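Local atomic coordinates of PF04016 domain protein (Desulfitobacterium hafniense, PDB entry 3L5O), a protein that is of unknown function but combines enolase-like and Rossmann-like folds and may act in heavy-metal chelation. Residues F35-H46 against I49-N60. Residues are numbered along the deposited sequence; the frame is centred on the assembly and turned at random. Where two conformers were deposited one is given.
Sequences FLVDELVCGTTH and IRSGNGVGLGPN. With IMD (imidazole), chain E.
One residue, Arg50, is matched by two on the neighbouring strand, Asp38 and Glu39, and the carbonyl oxygen of Arg50 accepts from both successive amides, Asp38 N at 2.8 Å and Glu39 N at a longer 3.3 Å. The arginine side chain, bent at chi3 (64°), brings NE to Glu39 OE1 at 3.2 Å in a salt bridge that uses the anti lone pair of the carboxylate; OE1 lies in the guanidinium plane, though the carboxylate itself is turned 57° to it. NH1 reaches Gly52 O in that same plane, and these two bonds fix the group's rotation, with Asp38 CB covering one face. With an alanine in place of Arg50, Glu39 would probably lose its ionic partner and Gly52 O its NH1 donor. Asp38 OD2 takes an almost straight bond from Gly52 N (2.9 Å, 176°), and Ser51 OG donates to Leu36 O. On the sheet face opposite Glu39 and Arg50, Leu40 CD1 presses tightly on Ile49 CG1 at 3.4 Å. At the far end Asn60 ND2 donates to Gly43 O at 2.7 Å, its OD1 being held by Ser95 of helix 91-105. Asp38, Glu39 and Arg50 form a classic beta bulge, set in a three-stranded antiparallel meander (39-42, 46-51, 54-59).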
# COMPACT_ATOMS: atom_id res chain seq x y z
N PHE A 35 6.21 17.98 -9.53
CA PHE A 35 4.89 17.49 -9.16
C PHE A 35 4.36 18.19 -7.92
O PHE A 35 5.03 18.18 -6.87
CB PHE A 35 4.92 15.98 -8.90
CG PHE A 35 5.09 15.16 -10.14
CD1 PHE A 35 6.33 15.10 -10.78
CD2 PHE A 35 4.03 14.47 -10.68
CE1 PHE A 35 6.50 14.37 -11.94
CE2 PHE A 35 4.19 13.73 -11.84
CZ PHE A 35 5.43 13.69 -12.48
N LEU A 36 3.15 18.75 -8.02
CA LEU A 36 2.50 19.44 -6.89
C LEU A 36 1.31 18.70 -6.38
O LEU A 36 0.75 17.86 -7.09
CB LEU A 36 2.06 20.85 -7.30
CG LEU A 36 3.09 21.70 -8.05
CD1 LEU A 36 2.46 23.02 -8.49
CD2 LEU A 36 4.30 21.98 -7.17
N VAL A 37 0.96 18.96 -5.11
CA VAL A 37 -0.30 18.51 -4.50
C VAL A 37 -1.36 19.44 -5.07
O VAL A 37 -1.43 20.60 -4.67
CB VAL A 37 -0.27 18.64 -2.95
CG1 VAL A 37 -1.58 18.20 -2.31
CG2 VAL A 37 0.90 17.85 -2.34
N ASP A 38 -2.12 18.97 -6.05
CA ASP A 38 -3.15 19.82 -6.68
C ASP A 38 -4.54 19.69 -6.03
O ASP A 38 -5.39 20.58 -6.17
CB ASP A 38 -3.22 19.55 -8.19
CG ASP A 38 -1.94 19.94 -8.88
OD1 ASP A 38 -1.45 21.06 -8.61
OD2 ASP A 38 -1.33 19.18 -9.65
N GLU A 39 -4.75 18.59 -5.34
CA GLU A 39 -6.02 18.29 -4.69
C GLU A 39 -5.75 17.28 -3.60
O GLU A 39 -4.92 16.40 -3.77
CB GLU A 39 -7.01 17.73 -5.73
CG GLU A 39 -8.44 18.24 -5.61
CD GLU A 39 -9.46 17.43 -6.43
OE1 GLU A 39 -9.08 16.84 -7.48
OE2 GLU A 39 -10.64 17.37 -6.01
N LEU A 40 -6.48 17.37 -2.49
CA LEU A 40 -6.25 16.52 -1.34
C LEU A 40 -7.53 16.41 -0.50
O LEU A 40 -8.08 17.41 -0.09
CB LEU A 40 -5.12 17.07 -0.47
CG LEU A 40 -4.95 16.48 0.94
CD1 LEU A 40 -4.75 14.98 0.97
CD2 LEU A 40 -3.77 17.16 1.60
N VAL A 41 -7.98 15.17 -0.29
CA VAL A 41 -9.11 14.90 0.60
C VAL A 41 -8.73 13.82 1.60
O VAL A 41 -8.10 12.81 1.25
CB VAL A 41 -10.38 14.48 -0.17
CG1 VAL A 41 -11.48 14.05 0.81
CG2 VAL A 41 -10.86 15.62 -1.05
N CYS A 42 -9.12 14.05 2.86
CA CYS A 42 -8.89 13.13 3.96
C CYS A 42 -10.25 12.57 4.37
O CYS A 42 -11.04 13.27 5.01
CB CYS A 42 -8.22 13.88 5.12
SG CYS A 42 -7.11 12.91 6.16
N GLY A 43 -10.51 11.33 3.98
CA GLY A 43 -11.76 10.65 4.32
C GLY A 43 -11.57 9.75 5.52
O GLY A 43 -10.47 9.67 6.07
N THR A 44 -12.65 9.06 5.89
CA THR A 44 -12.68 8.18 7.06
C THR A 44 -11.78 6.95 6.93
O THR A 44 -11.18 6.50 7.92
CB THR A 44 -14.12 7.70 7.31
OG1 THR A 44 -14.95 8.82 7.62
CG2 THR A 44 -14.21 6.79 8.54
N THR A 45 -11.73 6.41 5.71
CA THR A 45 -10.96 5.18 5.43
C THR A 45 -9.76 5.37 4.51
O THR A 45 -8.89 4.50 4.46
CB THR A 45 -11.89 4.12 4.83
OG1 THR A 45 -12.46 4.61 3.60
CG2 THR A 45 -13.10 3.89 5.74
N HIS A 46 -9.72 6.47 3.75
CA HIS A 46 -8.53 6.78 2.96
C HIS A 46 -8.29 8.28 2.92
O HIS A 46 -9.19 9.08 3.11
CB HIS A 46 -8.65 6.30 1.50
CG HIS A 46 -8.62 4.81 1.32
ND1 HIS A 46 -9.77 4.08 1.09
CD2 HIS A 46 -7.60 3.93 1.30
CE1 HIS A 46 -9.45 2.81 0.94
NE2 HIS A 46 -8.14 2.69 1.07
N ILE A 49 -4.74 12.10 -2.86
CA ILE A 49 -4.09 13.24 -3.47
C ILE A 49 -4.07 13.09 -4.99
O ILE A 49 -3.82 12.03 -5.49
CB ILE A 49 -2.64 13.37 -2.91
CG1 ILE A 49 -2.71 13.74 -1.43
CG2 ILE A 49 -1.82 14.36 -3.70
CD1 ILE A 49 -1.41 14.19 -0.82
N ARG A 50 -4.35 14.19 -5.69
CA ARG A 50 -4.10 14.35 -7.12
C ARG A 50 -2.91 15.25 -7.34
O ARG A 50 -2.83 16.30 -6.73
CB ARG A 50 -5.29 15.01 -7.80
CG ARG A 50 -5.14 15.06 -9.32
CD ARG A 50 -6.41 15.47 -10.07
NE ARG A 50 -6.84 16.84 -9.77
CZ ARG A 50 -6.27 17.94 -10.22
NH1 ARG A 50 -5.20 17.89 -11.00
NH2 ARG A 50 -6.76 19.13 -9.87
N SER A 51 -2.01 14.83 -8.23
CA SER A 51 -0.96 15.69 -8.79
C SER A 51 -1.08 15.53 -10.30
O SER A 51 -0.82 14.43 -10.79
CB SER A 51 0.45 15.25 -8.35
OG SER A 51 1.46 16.08 -8.94
N GLY A 52 -1.45 16.61 -11.00
CA GLY A 52 -1.84 16.52 -12.40
C GLY A 52 -2.93 15.50 -12.72
O GLY A 52 -4.03 15.56 -12.19
N ASN A 53 -2.59 14.55 -13.59
CA ASN A 53 -3.46 13.42 -13.96
C ASN A 53 -3.34 12.17 -13.04
O ASN A 53 -4.05 11.17 -13.24
CB ASN A 53 -3.14 13.07 -15.43
CG ASN A 53 -3.85 11.84 -15.94
OD1 ASN A 53 -5.08 11.75 -15.92
ND2 ASN A 53 -3.07 10.88 -16.45
N GLY A 54 -2.49 12.23 -12.03
CA GLY A 54 -2.20 11.07 -11.20
C GLY A 54 -2.87 11.17 -9.84
O GLY A 54 -2.88 12.22 -9.20
N VAL A 55 -3.42 10.05 -9.39
CA VAL A 55 -4.10 9.98 -8.10
C VAL A 55 -3.52 8.85 -7.25
O VAL A 55 -3.47 7.70 -7.68
CB VAL A 55 -5.63 9.77 -8.29
CG1 VAL A 55 -6.32 9.51 -6.94
CG2 VAL A 55 -6.22 10.97 -8.99
N GLY A 56 -3.10 9.19 -6.03
CA GLY A 56 -2.65 8.23 -5.05
C GLY A 56 -3.51 8.20 -3.80
O GLY A 56 -4.21 9.19 -3.45
N LEU A 57 -3.47 7.03 -3.15
CA LEU A 57 -4.30 6.69 -2.00
C LEU A 57 -3.42 6.22 -0.83
O LEU A 57 -2.33 5.64 -1.05
CB LEU A 57 -5.27 5.56 -2.34
CG LEU A 57 -6.36 5.80 -3.38
CD1 LEU A 57 -6.84 4.48 -3.94
CD2 LEU A 57 -7.52 6.58 -2.75
N GLY A 58 -3.86 6.53 0.38
CA GLY A 58 -3.28 5.94 1.59
C GLY A 58 -4.38 5.59 2.59
O GLY A 58 -5.38 6.31 2.65
N PRO A 59 -4.25 4.48 3.35
CA PRO A 59 -5.30 4.06 4.28
C PRO A 59 -5.31 4.76 5.65
O PRO A 59 -4.23 4.98 6.23
CB PRO A 59 -5.02 2.56 4.47
CG PRO A 59 -3.54 2.45 4.33
CD PRO A 59 -3.13 3.53 3.33
N ASN A 60 -6.52 5.06 6.15
CA ASN A 60 -6.77 5.63 7.48
C ASN A 60 -7.47 4.61 8.36
O ASN A 60 -7.87 3.57 7.88
CB ASN A 60 -7.72 6.84 7.37
CG ASN A 60 -7.05 8.03 6.73
OD1 ASN A 60 -5.84 8.14 6.76
ND2 ASN A 60 -7.84 8.94 6.16
N1 IMD E . -1.95 1.96 9.52
C2 IMD E . -2.79 2.24 8.49
N3 IMD E . -3.59 3.26 8.85
C4 IMD E . -3.27 3.64 10.11
C5 IMD E . -2.23 2.81 10.53